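Local structure of putative uncharacterized protein (Emericella nidulans, 3PGB) at residues T440-L445 with G775-R780; V559-S564 with T573-R578; T624-V629 with E643-V648. The protein is a copper amine oxidase that probably oxidises primary amines, using a copper ion and one topaquinone cofactor in each subunit. All coordinates share one frame; numbering follows the deposited sequence.

Contact 1: T440-L445 with G775-R780; sequences THVDSL and GDVVVR
T440 and V777 are joined by two backbone hydrogen bonds that make them a hydrogen-bonded pair of antiparallel strands: T440 N to V777 O and V777 N to T440 O are both 2.8 Å. T440 O also receives a CA-H...O contact from D776 CA at 3.4 Å, so one carbonyl is approached by two donors of unequal strength. The carboxylate of D776 is divided: OD2 is hydrogen-bonded to ND1 of H439, while OD1 stands 3.3 Å from T440 O, two acceptors without a bond. Its chi1 (167°) puts CG beside the carbonyl carbon. One residue further, H441 and D776 form the non-hydrogen-bonded pair, and beyond it the chain turns a corner from V442 onward. The bridge pairs strand 437-451 with strand 776-781, near the C-terminus and about 330 residues later. G775, just before it, has positive phi (92°), and a side chain there would be jammed against the preceding carbonyl oxygen, which calls for glycine. On the face that carries H441 and D776, the ring passes the aspartate obliquely, ND1 lying 4.1 Å from D776 CB. Histidine suits this buried place because NE2 can bond to the carbonyl of P410 while the flat ring meets F413 and F432. Branched, apolar valines suit the remaining packing: V442 CG2 touches V777 CG2 at 3.8 Å. An N-acetylglucosamine touches T440 and V442.

Contact 2: V559-S564 with T573-R578; sequences VTKQFS and TMQLGR
V559 and T573 face each other as an antiparallel hydrogen-bonded pair. T573 N donates to V559 O at 2.9 Å, whereas the return bond from V559 N to T573 O is weak at 3.3 Å. Both belong to the beta hairpin of strands 548-562 and 570-580, which reaches out to the second subunit: T573 packs on A390 and M574 on H388 of that neighbouring subunit. The axes of 559-562 and 573-578 lie at 94°, so the segments meet around the V559-T573 pair and diverge from it.

Apolar contacts gather on the face bearing the beta-branched pair. T573 CG2 lies 3.8 Å from V559 CG2, and this methyl also comes to the edge of the F563 ring, near the ring plane, 4.3 Å from CZ. Over one face of that ring lies K561 CG, offset toward the rim. Branched valine suits its place because its two methyls serve different neighbours: V559 CG2 also packs 3.7 Å from Q575 CB, while CG1 lies 3.7 Å from Q575 NE2.

The mixed contacts centre on Q575, whose extended side chain crosses those of V559 and K561 at about a right angle. In the long, flexible lysine chi2 (101°) turns CD aside; CD and CE lie beside Q575 NE2, K561 CE at 3.7 Å.

Contact 3: T624-V629 with E643-V648; sequences TAHLTV and EYDVQV
H626 turns its ring toward D645 with CG between the backbone N and the carbonyl carbon (chi1 62°), while D645 has its CG anti to its own carbonyl carbon (chi1 -55°), beside the backbone N. The two groups meet in a hydrogen bond from H626 ND1 to D645 OD2, 2.5 Å long and fairly straight, with an angle of 166° at the hydrogen. OD2 lies in the plane of the imidazole, but the histidine meets it from above the carboxylate plane, the two flat groups being clearly tilted against each other. Histidine suits this place because a ring nitrogen can donate at its edge while one flat face packs on the backbone of E643 and Y644. Over that face stands the carbonyl of E643, whose O is 3.6 Å from H626 CD2, offset toward the rim. Beside it the chain of Y644 closes in, its C 3.8 Å from H626 CB. Aspartate suits the other side because its short side chain offers two acceptors: OD1 takes the backbone N-H of W591 while OD2 takes the imidazole. The carboxylate would be expected to favour the ND1-H tautomer, and might stabilise a positive charge on the ring. The backbone N of H626 is in turn bonded to N594 of the second subunit, which also packs on A625 and D645. D645 and V646 both face L589 in a classic beta bulge at the start of strand 646-650. The whole is a buried His-carboxylate hydrogen bond at the dimer interface, joining the loop that holds H626 to the residue leading into strand 646-650 in the enzyme domain; the A625 side chain lies about 11 Å from the copper ion.

Along the chain, contact 2 closes before contact 3 opens, and both fall between the two segments of contact 1, which are more than 300 residues apart in sequence. Contacts 2 and 3 lie on the same side of the chain's centre, their own centres 31 Å apart; contact 1 is on the opposite side, 35 Å from contact 3 and 60 Å from contact 2, centre to centre. Strand 686-698 pairs with both 548-562 and 646-650, linking contacts 2 and 3 within the enzyme domain. Both also touch the second subunit: M574 and T628 even meet across the dimer, so the hairpin of one subunit packs on the loop of the other. Contact 1 pairs two strands far apart in sequence.

Contact 1: T440-L445 with G775-R780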
loop_
_atom_site.group_PDB
_atom_site.type_symbol
_atom_site.label_atom_id
_atom_site.label_comp_id
_atom_site.label_asym_id
_atom_site.label_seq_id
_atom_site.Cartn_x
_atom_site.Cartn_y
_atom_site.Cartn_z
ATOM N N THR A 440 4.610 -9.324 32.943
ATOM C CA THR A 440 3.827 -8.232 32.383
ATOM C C THR A 440 4.744 -7.340 31.550
ATOM O O THR A 440 5.777 -6.877 32.035
ATOM C CB THR A 440 3.130 -7.399 33.485
ATOM O OG1 THR A 440 2.100 -8.184 34.099
ATOM C CG2 THR A 440 2.506 -6.124 32.903
ATOM N N HIS A 441 4.368 -7.143 30.288
ATOM C CA HIS A 441 5.022 -6.182 29.411
ATOM C C HIS A 441 4.265 -4.870 29.520
ATOM O O HIS A 441 3.162 -4.733 28.983
ATOM C CB HIS A 441 5.005 -6.660 27.957
ATOM C CG HIS A 441 5.858 -7.863 27.705
ATOM N ND1 HIS A 441 7.159 -7.961 28.156
ATOM C CD2 HIS A 441 5.600 -9.013 27.038
ATOM C CE1 HIS A 441 7.664 -9.124 27.782
ATOM N NE2 HIS A 441 6.741 -9.779 27.097
ATOM N N VAL A 442 4.859 -3.908 30.222
ATOM C CA VAL A 442 4.203 -2.635 30.470
ATOM C C VAL A 442 4.132 -1.848 29.176
ATOM O O VAL A 442 5.118 -1.763 28.462
ATOM C CB VAL A 442 4.958 -1.807 31.530
ATOM C CG1 VAL A 442 4.344 -0.409 31.662
ATOM C CG2 VAL A 442 4.949 -2.528 32.863
ATOM N N ASP A 443 2.964 -1.288 28.876
ATOM C CA ASP A 443 2.799 -0.424 27.715
ATOM C C ASP A 443 3.356 -1.091 26.460
ATOM O O ASP A 443 4.267 -0.572 25.802
ATOM C CB ASP A 443 3.471 0.927 27.960
ATOM C CG ASP A 443 2.897 1.659 29.164
ATOM O OD1 ASP A 443 3.611 2.518 29.724
ATOM O OD2 ASP A 443 1.740 1.389 29.550
ATOM N N SER A 444 2.798 -2.258 26.154
ATOM C CA SER A 444 3.176 -3.028 24.973
ATOM C C SER A 444 2.119 -2.951 23.863
ATOM O O SER A 444 2.435 -3.201 22.710
ATOM C CB SER A 444 3.448 -4.480 25.355
ATOM O OG SER A 444 2.552 -4.920 26.356
ATOM N N LEU A 445 0.874 -2.631 24.205
ATOM C CA LEU A 445 -0.123 -2.259 23.197
ATOM C C LEU A 445 -0.205 -0.740 23.157
ATOM O O LEU A 445 0.000 -0.080 24.177
ATOM C CB LEU A 445 -1.508 -2.812 23.532
ATOM C CG LEU A 445 -1.730 -4.320 23.450
ATOM C CD1 LEU A 445 -3.136 -4.674 23.929
ATOM C CD2 LEU A 445 -1.495 -4.845 22.034
ATOM N N GLY A 775 10.527 -2.276 31.253
ATOM C CA GLY A 775 10.549 -3.577 30.601
ATOM C C GLY A 775 9.582 -4.554 31.243
ATOM O O GLY A 775 8.415 -4.223 31.478
ATOM N N ASP A 776 10.077 -5.751 31.538
ATOM C CA ASP A 776 9.223 -6.880 31.900
ATOM C C ASP A 776 9.072 -7.020 33.416
ATOM O O ASP A 776 10.045 -7.284 34.116
ATOM C CB ASP A 776 9.795 -8.164 31.282
ATOM C CG ASP A 776 9.168 -9.425 31.846
ATOM O OD1 ASP A 776 8.009 -9.358 32.326
ATOM O OD2 ASP A 776 9.841 -10.482 31.807
ATOM N N VAL A 777 7.844 -6.865 33.909
ATOM C CA VAL A 777 7.559 -6.958 35.340
ATOM C C VAL A 777 7.083 -8.361 35.714
ATOM O O VAL A 777 5.975 -8.763 35.364
ATOM C CB VAL A 777 6.505 -5.926 35.767
ATOM C CG1 VAL A 777 6.230 -6.032 37.267
ATOM C CG2 VAL A 777 6.968 -4.526 35.396
ATOM N N VAL A 778 7.928 -9.088 36.443
ATOM C CA VAL A 778 7.675 -10.488 36.776
ATOM C C VAL A 778 7.062 -10.626 38.171
ATOM O O VAL A 778 7.545 -10.021 39.127
ATOM C CB VAL A 778 8.975 -11.331 36.717
ATOM C CG1 VAL A 778 8.645 -12.820 36.743
ATOM C CG2 VAL A 778 9.794 -10.990 35.470
ATOM N N VAL A 779 5.992 -11.415 38.265
ATOM C CA VAL A 779 5.360 -11.772 39.540
ATOM C C VAL A 779 5.276 -13.295 39.641
ATOM O O VAL A 779 4.690 -13.941 38.767
ATOM C CB VAL A 779 3.925 -11.197 39.657
ATOM C CG1 VAL A 779 3.184 -11.833 40.830
ATOM C CG2 VAL A 779 3.955 -9.678 39.798
ATOM N N ARG A 780 5.856 -13.864 40.700
ATOM C CA ARG A 780 5.846 -15.318 40.900
ATOM C C ARG A 780 4.426 -15.785 41.242
ATOM O O ARG A 780 3.762 -15.186 42.086
ATOM C CB ARG A 780 6.842 -15.723 41.997
#

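Contact 2: V559-S564 with T573-R578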
loop_
_atom_site.group_PDB
_atom_site.type_symbol
_atom_site.label_atom_id
_atom_site.label_comp_id
_atom_site.label_asym_id
_atom_site.label_seq_id
_atom_site.Cartn_x
_atom_site.Cartn_y
_atom_site.Cartn_z
ATOM N N VAL A 559 -14.477 -8.854 -22.931
ATOM C CA VAL A 559 -15.458 -9.510 -23.788
ATOM C C VAL A 559 -15.569 -8.743 -25.089
ATOM O O VAL A 559 -15.439 -7.509 -25.106
ATOM C CB VAL A 559 -16.880 -9.544 -23.157
ATOM C CG1 VAL A 559 -16.987 -10.633 -22.111
ATOM C CG2 VAL A 559 -17.245 -8.191 -22.567
ATOM N N THR A 560 -15.795 -9.478 -26.175
ATOM C CA THR A 560 -16.333 -8.897 -27.400
ATOM C C THR A 560 -17.831 -9.177 -27.385
ATOM O O THR A 560 -18.256 -10.319 -27.221
ATOM C CB THR A 560 -15.667 -9.467 -28.643
ATOM O OG1 THR A 560 -14.262 -9.204 -28.562
ATOM N N LYS A 561 -18.621 -8.122 -27.541
ATOM C CA LYS A 561 -20.040 -8.166 -27.221
ATOM C C LYS A 561 -20.852 -7.510 -28.325
ATOM O O LYS A 561 -20.416 -6.540 -28.946
ATOM C CB LYS A 561 -20.271 -7.414 -25.904
ATOM C CG LYS A 561 -21.637 -7.627 -25.238
ATOM C CD LYS A 561 -21.574 -8.616 -24.078
ATOM C CE LYS A 561 -22.816 -8.515 -23.194
ATOM N NZ LYS A 561 -24.095 -8.481 -23.969
ATOM N N GLN A 562 -22.037 -8.050 -28.563
ATOM C CA GLN A 562 -23.025 -7.422 -29.424
ATOM C C GLN A 562 -24.093 -6.782 -28.534
ATOM O O GLN A 562 -24.339 -7.242 -27.414
ATOM C CB GLN A 562 -23.641 -8.478 -30.334
ATOM C CG GLN A 562 -24.494 -7.938 -31.466
ATOM C CD GLN A 562 -25.122 -9.045 -32.296
ATOM O OE1 GLN A 562 -24.914 -10.233 -32.034
ATOM N NE2 GLN A 562 -25.906 -8.659 -33.291
ATOM N N PHE A 563 -24.716 -5.723 -29.034
ATOM C CA PHE A 563 -25.722 -4.977 -28.284
ATOM C C PHE A 563 -26.940 -4.680 -29.147
ATOM O O PHE A 563 -26.867 -4.724 -30.377
ATOM C CB PHE A 563 -25.152 -3.648 -27.787
ATOM C CG PHE A 563 -23.926 -3.784 -26.942
ATOM C CD1 PHE A 563 -22.664 -3.766 -27.519
ATOM C CD2 PHE A 563 -24.030 -3.909 -25.565
ATOM C CE1 PHE A 563 -21.528 -3.885 -26.737
ATOM C CE2 PHE A 563 -22.897 -4.025 -24.775
ATOM C CZ PHE A 563 -21.646 -4.010 -25.361
ATOM N N SER A 564 -28.047 -4.332 -28.491
ATOM C CA SER A 564 -29.281 -3.939 -29.182
ATOM C C SER A 564 -29.116 -2.675 -30.034
ATOM O O SER A 564 -29.894 -2.441 -30.959
ATOM C CB SER A 564 -30.409 -3.723 -28.170
ATOM O OG SER A 564 -30.076 -2.707 -27.241
ATOM N N THR A 573 -14.791 -4.725 -25.314
ATOM C CA THR A 573 -15.152 -3.999 -24.108
ATOM C C THR A 573 -14.791 -4.860 -22.901
ATOM O O THR A 573 -13.826 -5.616 -22.955
ATOM C CB THR A 573 -16.667 -3.626 -24.141
ATOM O OG1 THR A 573 -17.046 -2.977 -22.922
ATOM C CG2 THR A 573 -17.531 -4.856 -24.344
ATOM N N MET A 574 -15.534 -4.721 -21.809
ATOM C CA MET A 574 -15.350 -5.554 -20.624
ATOM C C MET A 574 -16.665 -5.660 -19.872
ATOM O O MET A 574 -17.623 -4.967 -20.188
ATOM C CB MET A 574 -14.240 -5.002 -19.715
ATOM C CG MET A 574 -14.506 -3.624 -19.106
ATOM S SD MET A 574 -13.097 -3.031 -18.135
ATOM C CE MET A 574 -13.575 -1.350 -17.748
ATOM N N GLN A 575 -16.690 -6.516 -18.859
ATOM C CA GLN A 575 -17.930 -6.944 -18.230
ATOM C C GLN A 575 -17.653 -7.395 -16.800
ATOM O O GLN A 575 -16.509 -7.703 -16.450
ATOM C CB GLN A 575 -18.486 -8.110 -19.044
ATOM C CG GLN A 575 -19.879 -8.566 -18.705
ATOM C CD GLN A 575 -20.273 -9.803 -19.494
ATOM O OE1 GLN A 575 -20.549 -10.859 -18.915
ATOM N NE2 GLN A 575 -20.294 -9.681 -20.822
ATOM N N LEU A 576 -18.696 -7.423 -15.974
ATOM C CA LEU A 576 -18.596 -8.034 -14.655
ATOM C C LEU A 576 -18.873 -9.520 -14.795
ATOM O O LEU A 576 -19.796 -9.914 -15.505
ATOM C CB LEU A 576 -19.604 -7.431 -13.670
ATOM C CG LEU A 576 -19.329 -6.052 -13.074
ATOM C CD1 LEU A 576 -20.343 -5.754 -11.979
ATOM C CD2 LEU A 576 -17.911 -5.961 -12.526
ATOM N N GLY A 577 -18.071 -10.337 -14.123
ATOM C CA GLY A 577 -18.336 -11.767 -14.020
ATOM C C GLY A 577 -18.604 -12.138 -12.575
ATOM O O GLY A 577 -17.715 -12.023 -11.735
ATOM N N ARG A 578 -19.823 -12.586 -12.280
ATOM C CA ARG A 578 -20.213 -12.897 -10.905
ATOM C C ARG A 578 -20.418 -14.380 -10.655
ATOM O O ARG A 578 -21.028 -15.076 -11.465
ATOM C CB ARG A 578 -21.486 -12.161 -10.535
ATOM C CG ARG A 578 -21.392 -10.683 -10.761
ATOM C CD ARG A 578 -22.231 -9.938 -9.771
ATOM N NE ARG A 578 -22.731 -8.696 -10.328
ATOM C CZ ARG A 578 -23.567 -7.887 -9.693
ATOM N NH1 ARG A 578 -23.984 -8.185 -8.459
ATOM N NH2 ARG A 578 -23.982 -6.775 -10.291
#

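Contact 3: T624-V629 with E643-V648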
loop_
_atom_site.group_PDB
_atom_site.type_symbol
_atom_site.label_atom_id
_atom_site.label_comp_id
_atom_site.label_asym_id
_atom_site.label_seq_id
_atom_site.Cartn_x
_atom_site.Cartn_y
_atom_site.Cartn_z
ATOM N N THR A 624 0.453 -8.673 -0.943
ATOM C CA THR A 624 0.585 -9.901 -0.158
ATOM C C THR A 624 1.286 -10.983 -0.975
ATOM O O THR A 624 1.577 -10.790 -2.156
ATOM C CB THR A 624 -0.800 -10.442 0.286
ATOM O OG1 THR A 624 -1.569 -10.813 -0.863
ATOM C CG2 THR A 624 -1.577 -9.397 1.084
ATOM N N ALA A 625 1.557 -12.120 -0.338
ATOM C CA ALA A 625 2.213 -13.240 -1.008
ATOM C C ALA A 625 2.127 -14.500 -0.169
ATOM O O ALA A 625 2.297 -14.451 1.045
ATOM C CB ALA A 625 3.673 -12.907 -1.297
ATOM N N HIS A 626 1.863 -15.627 -0.823
ATOM C CA HIS A 626 1.873 -16.928 -0.146
ATOM C C HIS A 626 3.191 -17.664 -0.414
ATOM O O HIS A 626 4.029 -17.185 -1.191
ATOM C CB HIS A 626 0.670 -17.764 -0.572
ATOM C CG HIS A 626 0.638 -18.094 -2.029
ATOM N ND1 HIS A 626 -0.156 -17.416 -2.925
ATOM C CD2 HIS A 626 1.281 -19.047 -2.742
ATOM C CE1 HIS A 626 0.008 -17.927 -4.132
ATOM N NE2 HIS A 626 0.873 -18.920 -4.048
ATOM N N LEU A 627 3.367 -18.819 0.231
ATOM C CA LEU A 627 4.624 -19.571 0.171
ATOM C C LEU A 627 4.943 -20.001 -1.254
ATOM O O LEU A 627 4.101 -20.572 -1.940
ATOM C CB LEU A 627 4.560 -20.789 1.098
ATOM C CG LEU A 627 5.756 -21.750 1.160
ATOM C CD1 LEU A 627 7.025 -21.058 1.626
ATOM C CD2 LEU A 627 5.425 -22.924 2.077
ATOM N N THR A 628 6.166 -19.701 -1.692
ATOM C CA THR A 628 6.640 -20.038 -3.035
ATOM C C THR A 628 6.813 -21.539 -3.173
ATOM O O THR A 628 6.372 -22.138 -4.157
ATOM C CB THR A 628 8.011 -19.381 -3.322
ATOM O OG1 THR A 628 7.905 -17.958 -3.198
ATOM C CG2 THR A 628 8.524 -19.738 -4.722
ATOM N N VAL A 629 7.456 -22.135 -2.170
ATOM C CA VAL A 629 7.837 -23.546 -2.202
ATOM C C VAL A 629 6.603 -24.436 -2.307
ATOM O O VAL A 629 5.656 -24.284 -1.542
ATOM C CB VAL A 629 8.641 -23.943 -0.937
ATOM C CG1 VAL A 629 9.185 -25.359 -1.065
ATOM C CG2 VAL A 629 9.782 -22.956 -0.682
ATOM N N GLU A 643 -0.212 -22.052 1.604
ATOM C CA GLU A 643 -0.187 -22.402 0.180
ATOM C C GLU A 643 -1.090 -21.559 -0.730
ATOM O O GLU A 643 -0.986 -21.670 -1.951
ATOM C CB GLU A 643 -0.518 -23.882 0.010
ATOM C CG GLU A 643 0.424 -24.792 0.803
ATOM C CD GLU A 643 0.091 -26.261 0.665
ATOM O OE1 GLU A 643 -0.881 -26.604 -0.047
ATOM O OE2 GLU A 643 0.819 -27.071 1.275
ATOM N N TYR A 644 -1.977 -20.747 -0.147
ATOM C CA TYR A 644 -2.865 -19.860 -0.914
ATOM C C TYR A 644 -3.041 -18.501 -0.212
ATOM O O TYR A 644 -2.809 -18.382 0.990
ATOM C CB TYR A 644 -4.242 -20.514 -1.132
ATOM C CG TYR A 644 -4.202 -21.829 -1.881
ATOM C CD1 TYR A 644 -4.518 -21.897 -3.236
ATOM C CD2 TYR A 644 -3.851 -23.015 -1.229
ATOM C CE1 TYR A 644 -4.479 -23.107 -3.925
ATOM C CE2 TYR A 644 -3.805 -24.223 -1.909
ATOM C CZ TYR A 644 -4.114 -24.260 -3.256
ATOM O OH TYR A 644 -4.069 -25.457 -3.933
ATOM N N ASP A 645 -3.462 -17.486 -0.968
ATOM C CA ASP A 645 -3.656 -16.138 -0.422
ATOM C C ASP A 645 -4.923 -16.054 0.418
ATOM O O ASP A 645 -4.941 -15.420 1.462
ATOM C CB ASP A 645 -3.770 -15.092 -1.539
ATOM C CG ASP A 645 -2.592 -15.102 -2.492
ATOM O OD1 ASP A 645 -2.803 -14.776 -3.683
ATOM O OD2 ASP A 645 -1.470 -15.430 -2.061
ATOM N N VAL A 646 -5.993 -16.668 -0.072
ATOM C CA VAL A 646 -7.313 -16.558 0.546
ATOM C C VAL A 646 -7.935 -17.939 0.580
ATOM O O VAL A 646 -7.962 -18.636 -0.423
ATOM C CB VAL A 646 -8.219 -15.570 -0.233
ATOM C CG1 VAL A 646 -9.673 -15.680 0.210
ATOM C CG2 VAL A 646 -7.710 -14.142 -0.063
ATOM N N GLN A 647 -8.413 -18.328 1.753
ATOM C CA GLN A 647 -8.917 -19.667 1.985
ATOM C C GLN A 647 -10.158 -19.568 2.867
ATOM O O GLN A 647 -10.134 -18.929 3.916
ATOM C CB GLN A 647 -7.819 -20.534 2.627
ATOM C CG GLN A 647 -6.603 -20.730 1.712
ATOM C CD GLN A 647 -5.454 -21.465 2.368
ATOM O OE1 GLN A 647 -5.315 -22.674 2.211
ATOM N NE2 GLN A 647 -4.612 -20.735 3.098
ATOM N N VAL A 648 -11.249 -20.174 2.422
ATOM C CA VAL A 648 -12.512 -20.068 3.130
ATOM C C VAL A 648 -12.987 -21.451 3.558
ATOM O O VAL A 648 -13.009 -22.385 2.755
ATOM C CB VAL A 648 -13.584 -19.381 2.266
ATOM C CG1 VAL A 648 -14.813 -19.101 3.092
ATOM C CG2 VAL A 648 -13.033 -18.085 1.674
#